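Putative 6-pyruvoyl tetrahydrobiopterin synthase (Caenorhabditis elegans, PDB 2G64) probably converts 7,8-dihydroneopterin triphosphate into 6-pyruvoyl tetrahydropterin with loss of triphosphate, a zinc-dependent step in making the cofactor tetrahydrobiopterin. Local coordinates at residues A17-K25 against F35-G43; H46-G56 against V121-T130. The protein carries 1 engineered substitution. All blocks are in the same frame, centred on the assembly; numbering follows the deposited sequence.

Contact 1: A17-K25 against F35-G43. With NA (sodium ion), chain C; ZN (zinc ion), chain D.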
loop_
_atom_site.group_PDB
_atom_site.type_symbol
_atom_site.label_atom_id
_atom_site.label_comp_id
_atom_site.label_asym_id
_atom_site.label_seq_id
_atom_site.Cartn_x
_atom_site.Cartn_y
_atom_site.Cartn_z
ATOM N N ALA A 17 0.125 19.193 -6.546
ATOM C CA ALA A 17 -0.172 20.317 -7.425
ATOM C C ALA A 17 -1.668 20.552 -7.518
ATOM O O ALA A 17 -2.479 19.627 -7.339
ATOM C CB ALA A 17 0.425 20.100 -8.834
ATOM N N ALA A 18 -2.025 21.797 -7.813
ATOM C CA ALA A 18 -3.395 22.144 -8.141
ATOM C C ALA A 18 -3.571 22.153 -9.659
ATOM O O ALA A 18 -2.628 22.427 -10.409
ATOM C CB ALA A 18 -3.730 23.553 -7.562
ATOM N N HIS A 19 -4.788 21.909 -10.108
ATOM C CA HIS A 19 -5.127 22.169 -11.506
ATOM C C HIS A 19 -6.626 22.328 -11.701
ATOM O O HIS A 19 -7.417 22.109 -10.770
ATOM C CB HIS A 19 -4.509 21.085 -12.431
ATOM C CG HIS A 19 -5.280 19.799 -12.499
ATOM N ND1 HIS A 19 -5.384 19.065 -13.666
ATOM C CD2 HIS A 19 -5.936 19.083 -11.549
ATOM C CE1 HIS A 19 -6.095 17.972 -13.445
ATOM N NE2 HIS A 19 -6.427 17.950 -12.162
ATOM N N ARG A 20 -6.999 22.765 -12.898
ATOM C CA ARG A 20 -8.393 22.768 -13.329
ATOM C C ARG A 20 -8.394 22.321 -14.790
ATOM O O ARG A 20 -7.580 22.804 -15.595
ATOM C CB ARG A 20 -8.963 24.182 -13.201
ATOM C CG ARG A 20 -10.350 24.307 -13.835
ATOM C CD ARG A 20 -10.745 25.774 -13.986
ATOM N NE ARG A 20 -12.156 25.859 -14.345
ATOM C CZ ARG A 20 -12.693 26.825 -15.085
ATOM N NH1 ARG A 20 -11.933 27.787 -15.602
ATOM N NH2 ARG A 20 -14.002 26.809 -15.321
ATOM N N LEU A 21 -9.271 21.381 -15.137
ATOM C CA LEU A 21 -9.363 20.927 -16.521
ATOM C C LEU A 21 -10.285 21.892 -17.269
ATOM O O LEU A 21 -11.479 22.003 -16.955
ATOM C CB LEU A 21 -9.887 19.490 -16.585
ATOM C CG LEU A 21 -8.923 18.473 -15.949
ATOM C CD1 LEU A 21 -9.497 17.078 -16.160
ATOM C CD2 LEU A 21 -7.526 18.614 -16.617
ATOM N N HIS A 22 -9.703 22.642 -18.206
ATOM C CA HIS A 22 -10.455 23.655 -18.953
ATOM C C HIS A 22 -9.713 23.842 -20.276
ATOM O O HIS A 22 -8.540 24.228 -20.278
ATOM C CB HIS A 22 -10.527 24.981 -18.173
ATOM C CG HIS A 22 -11.517 25.963 -18.733
ATOM N ND1 HIS A 22 -11.163 26.963 -19.616
ATOM C CD2 HIS A 22 -12.854 26.082 -18.548
ATOM C CE1 HIS A 22 -12.239 27.660 -19.946
ATOM N NE2 HIS A 22 -13.276 27.151 -19.303
ATOM N N SER A 23 -10.391 23.554 -21.391
ATOM C CA SER A 23 -9.786 23.744 -22.712
ATOM C C SER A 23 -10.141 25.113 -23.293
ATOM O O SER A 23 -11.308 25.494 -23.335
ATOM C CB SER A 23 -10.248 22.673 -23.699
ATOM O OG SER A 23 -9.795 23.007 -25.017
ATOM N N GLU A 24 -9.142 25.839 -23.781
ATOM C CA GLU A 24 -9.429 27.076 -24.513
ATOM C C GLU A 24 -10.146 26.855 -25.864
ATOM O O GLU A 24 -10.649 27.806 -26.457
ATOM C CB GLU A 24 -8.145 27.899 -24.685
ATOM C CG GLU A 24 -7.636 28.467 -23.374
ATOM C CD GLU A 24 -8.691 29.289 -22.668
ATOM O OE1 GLU A 24 -9.392 30.058 -23.357
ATOM O OE2 GLU A 24 -8.828 29.161 -21.433
ATOM N N LYS A 25 -10.201 25.610 -26.340
ATOM C CA LYS A 25 -10.893 25.284 -27.598
ATOM C C LYS A 25 -12.363 24.850 -27.388
ATOM O O LYS A 25 -13.049 24.452 -28.343
ATOM C CB LYS A 25 -10.134 24.199 -28.378
ATOM C CG LYS A 25 -8.644 24.485 -28.573
ATOM C CD LYS A 25 -8.323 24.957 -29.976
ATOM C CE LYS A 25 -6.846 25.336 -30.122
ATOM N NZ LYS A 25 -6.039 24.262 -30.782
ATOM N N PHE A 35 -15.653 18.003 -18.753
ATOM C CA PHE A 35 -14.744 17.844 -17.623
ATOM C C PHE A 35 -15.467 17.671 -16.286
ATOM O O PHE A 35 -14.873 17.217 -15.307
ATOM C CB PHE A 35 -13.743 19.000 -17.593
ATOM C CG PHE A 35 -12.770 18.973 -18.749
ATOM C CD1 PHE A 35 -11.984 17.826 -19.002
ATOM C CD2 PHE A 35 -12.647 20.063 -19.600
ATOM C CE1 PHE A 35 -11.095 17.786 -20.070
ATOM C CE2 PHE A 35 -11.756 20.026 -20.671
ATOM C CZ PHE A 35 -10.974 18.881 -20.895
ATOM N N GLY A 36 -16.761 17.995 -16.262
ATOM C CA GLY A 36 -17.578 17.849 -15.049
ATOM C C GLY A 36 -17.004 18.586 -13.845
ATOM O O GLY A 36 -16.567 19.735 -13.960
ATOM N N LYS A 37 -16.982 17.914 -12.693
ATOM C CA LYS A 37 -16.435 18.521 -11.473
ATOM C C LYS A 37 -14.955 18.923 -11.631
ATOM O O LYS A 37 -14.462 19.812 -10.935
ATOM C CB LYS A 37 -16.586 17.575 -10.283
ATOM C CG LYS A 37 -17.995 17.546 -9.699
ATOM C CD LYS A 37 -18.033 16.698 -8.421
ATOM C CE LYS A 37 -19.429 16.666 -7.805
ATOM N NZ LYS A 37 -19.637 17.790 -6.852
ATOM N N CYS A 38 -14.252 18.279 -12.558
ATOM C CA CYS A 38 -12.862 18.666 -12.817
ATOM C C CYS A 38 -12.714 20.083 -13.392
ATOM O O CYS A 38 -11.636 20.677 -13.323
ATOM C CB CYS A 38 -12.162 17.648 -13.701
ATOM S SG CYS A 38 -11.950 16.034 -12.899
ATOM N N ASN A 39 -13.814 20.642 -13.888
ATOM C CA ASN A 39 -13.808 22.013 -14.377
ATOM C C ASN A 39 -14.114 23.057 -13.274
ATOM O O ASN A 39 -14.253 24.251 -13.563
ATOM C CB ASN A 39 -14.804 22.114 -15.555
ATOM C CG ASN A 39 -14.780 23.460 -16.240
ATOM O OD1 ASN A 39 -15.761 24.214 -16.169
ATOM N ND2 ASN A 39 -13.676 23.770 -16.924
ATOM N N ASN A 40 -14.207 22.623 -12.011
ATOM C CA ASN A 40 -14.522 23.557 -10.903
ATOM C C ASN A 40 -13.659 24.787 -11.064
ATOM O O ASN A 40 -12.432 24.672 -11.181
ATOM C CB ASN A 40 -14.199 22.937 -9.513
ATOM C CG ASN A 40 -14.397 23.936 -8.344
ATOM O OD1 ASN A 40 -15.508 24.401 -8.124
ATOM N ND2 ASN A 40 -13.319 24.247 -7.585
ATOM N N SER A 41 -14.280 25.963 -11.045
ATOM C CA SER A 41 -13.570 27.172 -11.441
ATOM C C SER A 41 -12.360 27.501 -10.585
ATOM O O SER A 41 -11.373 28.036 -11.095
ATOM C CB SER A 41 -14.519 28.374 -11.570
ATOM O OG SER A 41 -14.798 28.944 -10.311
ATOM N N ASN A 42 -12.412 27.188 -9.287
ATOM C CA ASN A 42 -11.245 27.446 -8.452
ATOM C C ASN A 42 -10.276 26.260 -8.360
ATOM O O ASN A 42 -9.305 26.301 -7.596
ATOM C CB ASN A 42 -11.639 27.947 -7.060
ATOM C CG ASN A 42 -12.258 29.329 -7.100
ATOM O OD1 ASN A 42 -11.750 30.209 -7.778
ATOM N ND2 ASN A 42 -13.351 29.516 -6.385
ATOM N N GLY A 43 -10.550 25.220 -9.135
ATOM C CA GLY A 43 -9.605 24.124 -9.247
ATOM C C GLY A 43 -9.758 23.082 -8.141
ATOM O O GLY A 43 -10.697 23.118 -7.308
HETATM NA NA NA C . -11.127 22.159 -11.087
HETATM ZN ZN ZN D . -7.703 16.463 -11.330
HETATM O O HOH W 1 -8.500 15.537 -12.687
#

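Contact 2: H46-G56 against V121-T130. With NA (sodium ion), chain B; ZN (zinc ion), chain D.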
loop_
_atom_site.group_PDB
_atom_site.type_symbol
_atom_site.label_atom_id
_atom_site.label_comp_id
_atom_site.label_asym_id
_atom_site.label_seq_id
_atom_site.Cartn_x
_atom_site.Cartn_y
_atom_site.Cartn_z
ATOM N N HIS A 46 -4.077 17.186 -6.544
ATOM C CA HIS A 46 -3.716 15.774 -6.409
ATOM C C HIS A 46 -2.332 15.695 -5.810
ATOM O O HIS A 46 -1.516 16.599 -6.010
ATOM C CB HIS A 46 -3.706 15.041 -7.771
ATOM C CG HIS A 46 -5.020 15.057 -8.486
ATOM N ND1 HIS A 46 -6.110 14.341 -8.047
ATOM C CD2 HIS A 46 -5.427 15.724 -9.593
ATOM C CE1 HIS A 46 -7.134 14.560 -8.857
ATOM N NE2 HIS A 46 -6.743 15.393 -9.804
ATOM N N ASN A 47 -2.051 14.609 -5.080
ATOM C CA ASN A 47 -0.669 14.146 -4.948
ATOM C C ASN A 47 -0.410 13.219 -6.121
ATOM O O ASN A 47 -1.027 12.168 -6.222
ATOM C CB ASN A 47 -0.491 13.361 -3.655
ATOM C CG ASN A 47 -0.939 14.142 -2.444
ATOM O OD1 ASN A 47 -0.523 15.283 -2.234
ATOM N ND2 ASN A 47 -1.782 13.518 -1.631
ATOM N N TYR A 48 0.446 13.645 -7.042
ATOM C CA TYR A 48 0.691 12.843 -8.223
ATOM C C TYR A 48 1.874 11.927 -7.897
ATOM O O TYR A 48 2.896 12.400 -7.415
ATOM C CB TYR A 48 1.076 13.762 -9.384
ATOM C CG TYR A 48 -0.041 14.580 -9.982
ATOM C CD1 TYR A 48 -0.811 14.076 -11.032
ATOM C CD2 TYR A 48 -0.292 15.889 -9.540
ATOM C CE1 TYR A 48 -1.834 14.841 -11.624
ATOM C CE2 TYR A 48 -1.293 16.661 -10.132
ATOM C CZ TYR A 48 -2.066 16.132 -11.155
ATOM O OH TYR A 48 -3.042 16.901 -11.716
ATOM N N VAL A 49 1.734 10.630 -8.147
ATOM C CA VAL A 49 2.904 9.753 -8.068
ATOM C C VAL A 49 3.575 9.724 -9.459
ATOM O O VAL A 49 2.905 9.502 -10.473
ATOM C CB VAL A 49 2.513 8.324 -7.646
ATOM C CG1 VAL A 49 3.742 7.436 -7.605
ATOM C CG2 VAL A 49 1.847 8.338 -6.245
ATOM N N TRP A 50 4.877 9.940 -9.494
ATOM C CA TRP A 50 5.609 9.909 -10.763
ATOM C C TRP A 50 6.572 8.717 -10.750
ATOM O O TRP A 50 7.436 8.639 -9.885
ATOM C CB TRP A 50 6.444 11.184 -10.890
ATOM C CG TRP A 50 7.121 11.353 -12.219
ATOM C CD1 TRP A 50 6.702 10.865 -13.428
ATOM C CD2 TRP A 50 8.327 12.092 -12.475
ATOM N NE1 TRP A 50 7.591 11.263 -14.436
ATOM C CE2 TRP A 50 8.581 12.024 -13.875
ATOM C CE3 TRP A 50 9.204 12.832 -11.662
ATOM C CZ2 TRP A 50 9.695 12.655 -14.479
ATOM C CZ3 TRP A 50 10.341 13.443 -12.268
ATOM C CH2 TRP A 50 10.554 13.357 -13.662
ATOM N N LYS A 51 6.443 7.784 -11.689
ATOM C CA LYS A 51 7.466 6.724 -11.737
ATOM C C LYS A 51 8.236 6.841 -13.043
ATOM O O LYS A 51 7.641 6.981 -14.095
ATOM C CB LYS A 51 6.831 5.336 -11.647
ATOM C CG LYS A 51 5.784 5.186 -10.537
ATOM C CD LYS A 51 5.328 3.742 -10.452
ATOM C CE LYS A 51 4.329 3.552 -9.306
ATOM N NZ LYS A 51 3.819 2.135 -9.282
ATOM N N VAL A 52 9.551 6.757 -12.953
ATOM C CA VAL A 52 10.432 6.932 -14.107
ATOM C C VAL A 52 11.138 5.609 -14.323
ATOM O O VAL A 52 11.888 5.154 -13.452
ATOM C CB VAL A 52 11.477 8.033 -13.838
ATOM C CG1 VAL A 52 12.589 8.019 -14.915
ATOM C CG2 VAL A 52 10.770 9.376 -13.764
ATOM N N LYS A 53 10.871 4.993 -15.473
ATOM C CA LYS A 53 11.394 3.663 -15.765
ATOM C C LYS A 53 12.418 3.725 -16.906
ATOM O O LYS A 53 12.158 4.289 -17.965
ATOM C CB LYS A 53 10.240 2.710 -16.126
ATOM C CG LYS A 53 10.628 1.223 -16.269
ATOM C CD LYS A 53 9.351 0.409 -16.468
ATOM C CE LYS A 53 9.631 -1.076 -16.548
ATOM N NZ LYS A 53 8.406 -1.903 -16.331
ATOM N N LEU A 54 13.579 3.138 -16.652
ATOM C CA LEU A 54 14.690 3.132 -17.597
ATOM C C LEU A 54 14.893 1.685 -18.019
ATOM O O LEU A 54 14.551 0.765 -17.267
ATOM C CB LEU A 54 15.955 3.640 -16.896
ATOM C CG LEU A 54 15.835 4.970 -16.125
ATOM C CD1 LEU A 54 17.243 5.376 -15.638
ATOM C CD2 LEU A 54 15.242 6.073 -17.004
ATOM N N ARG A 55 15.424 1.467 -19.218
ATOM C CA ARG A 55 15.742 0.101 -19.640
ATOM C C ARG A 55 17.071 0.123 -20.401
ATOM O O ARG A 55 17.297 0.996 -21.253
ATOM C CB ARG A 55 14.625 -0.430 -20.547
ATOM C CG ARG A 55 14.836 -1.851 -21.040
ATOM C CD ARG A 55 13.627 -2.295 -21.849
ATOM N NE ARG A 55 13.686 -3.717 -22.154
ATOM C CZ ARG A 55 14.256 -4.223 -23.243
ATOM N NH1 ARG A 55 14.824 -3.419 -24.130
ATOM N NH2 ARG A 55 14.264 -5.536 -23.442
ATOM N N GLY A 56 17.953 -0.815 -20.102
ATOM C CA GLY A 56 19.263 -0.794 -20.759
ATOM C C GLY A 56 20.137 -1.918 -20.273
ATOM O O GLY A 56 19.764 -2.661 -19.355
ATOM N N VAL A 121 18.252 5.748 -22.466
ATOM C CA VAL A 121 17.659 4.710 -21.608
ATOM C C VAL A 121 16.262 5.016 -21.041
ATOM O O VAL A 121 15.665 4.143 -20.416
ATOM C CB VAL A 121 18.592 4.249 -20.450
ATOM C CG1 VAL A 121 19.845 3.569 -20.997
ATOM C CG2 VAL A 121 18.932 5.403 -19.527
ATOM N N LEU A 122 15.736 6.224 -21.258
ATOM C CA LEU A 122 14.392 6.521 -20.744
ATOM C C LEU A 122 13.383 5.651 -21.471
ATOM O O LEU A 122 13.319 5.641 -22.710
ATOM C CB LEU A 122 14.030 8.013 -20.892
ATOM C CG LEU A 122 12.603 8.399 -20.464
ATOM C CD1 LEU A 122 12.367 8.062 -18.964
ATOM C CD2 LEU A 122 12.356 9.874 -20.765
ATOM N N TYR A 123 12.582 4.917 -20.708
ATOM C CA TYR A 123 11.732 3.927 -21.310
ATOM C C TYR A 123 10.236 4.244 -21.089
ATOM O O TYR A 123 9.432 4.153 -22.008
ATOM C CB TYR A 123 12.130 2.535 -20.805
ATOM C CG TYR A 123 11.202 1.445 -21.275
ATOM C CD1 TYR A 123 11.215 1.018 -22.595
ATOM C CD2 TYR A 123 10.286 0.867 -20.404
ATOM C CE1 TYR A 123 10.344 0.035 -23.026
ATOM C CE2 TYR A 123 9.407 -0.102 -20.829
ATOM C CZ TYR A 123 9.445 -0.518 -22.137
ATOM O OH TYR A 123 8.568 -1.490 -22.550
ATOM N N LYS A 124 9.864 4.619 -19.871
ATOM C CA LYS A 124 8.447 4.848 -19.601
ATOM C C LYS A 124 8.261 5.801 -18.429
ATOM O O LYS A 124 9.022 5.755 -17.448
ATOM C CB LYS A 124 7.739 3.532 -19.315
ATOM C CG LYS A 124 6.233 3.712 -19.091
ATOM C CD LYS A 124 5.533 2.389 -18.949
ATOM C CE LYS A 124 5.348 2.036 -17.488
ATOM N NZ LYS A 124 4.723 0.676 -17.283
ATOM N N VAL A 125 7.245 6.652 -18.521
ATOM C CA VAL A 125 6.821 7.452 -17.367
ATOM C C VAL A 125 5.417 7.015 -16.958
ATOM O O VAL A 125 4.559 6.770 -17.811
ATOM C CB VAL A 125 6.823 8.975 -17.725
ATOM C CG1 VAL A 125 5.823 9.754 -16.869
ATOM C CG2 VAL A 125 8.225 9.558 -17.578
ATOM N N THR A 126 5.191 6.932 -15.656
ATOM C CA THR A 126 3.878 6.674 -15.102
ATOM C C THR A 126 3.468 7.889 -14.261
ATOM O O THR A 126 4.279 8.412 -13.500
ATOM C CB THR A 126 3.918 5.419 -14.188
ATOM O OG1 THR A 126 4.329 4.296 -14.972
ATOM C CG2 THR A 126 2.522 5.127 -13.595
ATOM N N ILE A 127 2.210 8.305 -14.388
ATOM C CA ILE A 127 1.632 9.277 -13.461
ATOM C C ILE A 127 0.416 8.621 -12.819
ATOM O O ILE A 127 -0.464 8.148 -13.520
ATOM C CB ILE A 127 1.180 10.561 -14.209
ATOM C CG1 ILE A 127 2.415 11.392 -14.638
ATOM C CG2 ILE A 127 0.222 11.392 -13.333
ATOM C CD1 ILE A 127 3.243 11.958 -13.466
ATOM N N GLU A 128 0.380 8.580 -11.491
ATOM C CA GLU A 128 -0.846 8.172 -10.799
ATOM C C GLU A 128 -1.480 9.439 -10.251
ATOM O O GLU A 128 -0.966 10.061 -9.323
ATOM C CB GLU A 128 -0.550 7.162 -9.684
ATOM C CG GLU A 128 0.314 5.966 -10.129
ATOM C CD GLU A 128 0.453 4.863 -9.089
ATOM O OE1 GLU A 128 0.172 5.109 -7.897
ATOM O OE2 GLU A 128 0.863 3.741 -9.476
ATOM N N GLU A 129 -2.585 9.824 -10.855
ATOM C CA GLU A 129 -3.321 11.005 -10.448
ATOM C C GLU A 129 -3.968 10.785 -9.074
ATOM O O GLU A 129 -3.973 11.686 -8.235
ATOM C CB GLU A 129 -4.366 11.245 -11.516
ATOM C CG GLU A 129 -5.408 12.244 -11.228
ATOM C CD GLU A 129 -6.497 12.116 -12.267
ATOM O OE1 GLU A 129 -7.552 11.533 -11.951
ATOM O OE2 GLU A 129 -6.258 12.529 -13.419
ATOM N N THR A 130 -4.516 9.585 -8.877
ATOM C CA THR A 130 -4.871 9.054 -7.563
ATOM C C THR A 130 -4.479 7.578 -7.588
ATOM O O THR A 130 -4.076 7.058 -8.628
ATOM C CB THR A 130 -6.387 9.135 -7.293
ATOM O OG1 THR A 130 -7.045 8.136 -8.059
ATOM C CG2 THR A 130 -6.955 10.531 -7.662
HETATM NA NA NA B . -1.784 9.293 -6.506
HETATM ZN ZN ZN D . -7.703 16.463 -11.330
HETATM O O HOH W 2 7.032 4.151 -15.177
HETATM O O HOH W 3 1.629 2.184 -11.436
HETATM O O HOH W 4 -1.237 6.718 -6.193
HETATM O O HOH W 5 -2.603 10.254 -4.033
HETATM O O HOH W 1 -8.500 15.537 -12.687
#

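Contact 1: A17-K25 against F35-G43
The backbone oxygen of N39 is gripped by one arginine through two nitrogens: R20 NE lies 2.8 Å from N39 O and R20 NH2 3.1 Å from the same N39 O. The oxygen sits in the guanidinium plane, a side-on hold that suits arginine, whose NE and NH2 point along one edge; NH2 comes in the N39 carbonyl plane and NE from above it. R20 gets there with CG anti to the backbone N (chi1 171°) and the chain extended as far as NE. S41 CA lies over one face of the guanidinium; the N39 amide nitrogen and the H22 ring carbon CD2 lie over the opposite face.

N39 answers through its side chain. Its ND2 reaches L21 O at 2.8 Å in a nearly straight bond (178°), and the amide lies almost coplanar with the H22 ring, at its edge. Asparagine suits the place: its amide donates in its own plane to L21 O while its backbone O receives R20, tying the loop at two points. L21 N in turn donates to C38 O at 3.1 Å, while L21 CB rests over the F35 ring face, 3.9 Å from its centroid, and L21 CD1 meets C38 CB.

C38 O and N40 O also bind a sodium ion, with H44 as a further ligand. C38 is the predicted proton acceptor, and H19 NE2 binds zinc at 2.1 Å, its ND1 held by S99. The contact thus fastens the loop leaving strand 6-19 to the 3-10 turn and loop joining helix 28-35 to strand 44-57, with helix 87-90 packed against H19.

Contact 2: H46-G56 against V121-T130
E129 lays its CG over the centre of the H46 ring, 3.6 Å from the centroid and 6° off the normal, a CH-pi contact made with the chain extended from CG anti to the backbone N (chi1 169°). The ring's NE2 binds zinc at 2.1 Å, and its ND1 is bonded to N47 of a second subunit.

Beyond this end the strands pair antiparallel. V49 and E128 exchange backbone bonds, as do K51 and T126; further on, Y123 N and K124 N both donate to K53 O, a classic beta bulge. W50, V52, V125 and I127 form an apolar face, where W50 and V52 pack on helices 68-80 and 101-115. The W50 indole takes V125 CG1 at its edge, 3.4 Å from W50 NE1, and I127 CD1 lies 3.6 Å from W50 CD1; that buried NE1 has no polar partner in the model.

The other face is largely polar. K51 NZ forms a long, weak salt bridge with E128 OE2 at 3.4 Å, and a water joins the same two groups. Long, flexible chains suit K51, K53, K124 and E128, which are partly exposed; K53 NZ and K124 NZ lie 4.6 Å apart, with K124 NZ bonded to a glycerol.

E129, a charge-relay residue by similarity, has its carboxylate held by S101. Because E129 CG lies on a face of the zinc ligand H46, the two touch directly, consistent with a relay residue beside the metal site.

In the fold
Along the chain both segments of contact 1 come before either segment of contact 2, and their centres lie about 23 Å apart, yet they meet at the zinc ion. H19 of contact 1 and H46 of contact 2 are both ligands, completed by H44 and a water common to the two. Strands 6-19 and 44-57 are neighbours in one sheet, and A17 O probably accepts a hydrogen bond from H46 N at 3.0 Å. Contact 2 runs through the body of that sheet, whereas contact 1 lies at and just past the end of strand 6-19, about 19 Å from the chain centre, centre to centre. Both touch a second subunit, consistent with a zinc site assembled close to an interface of the hexamer.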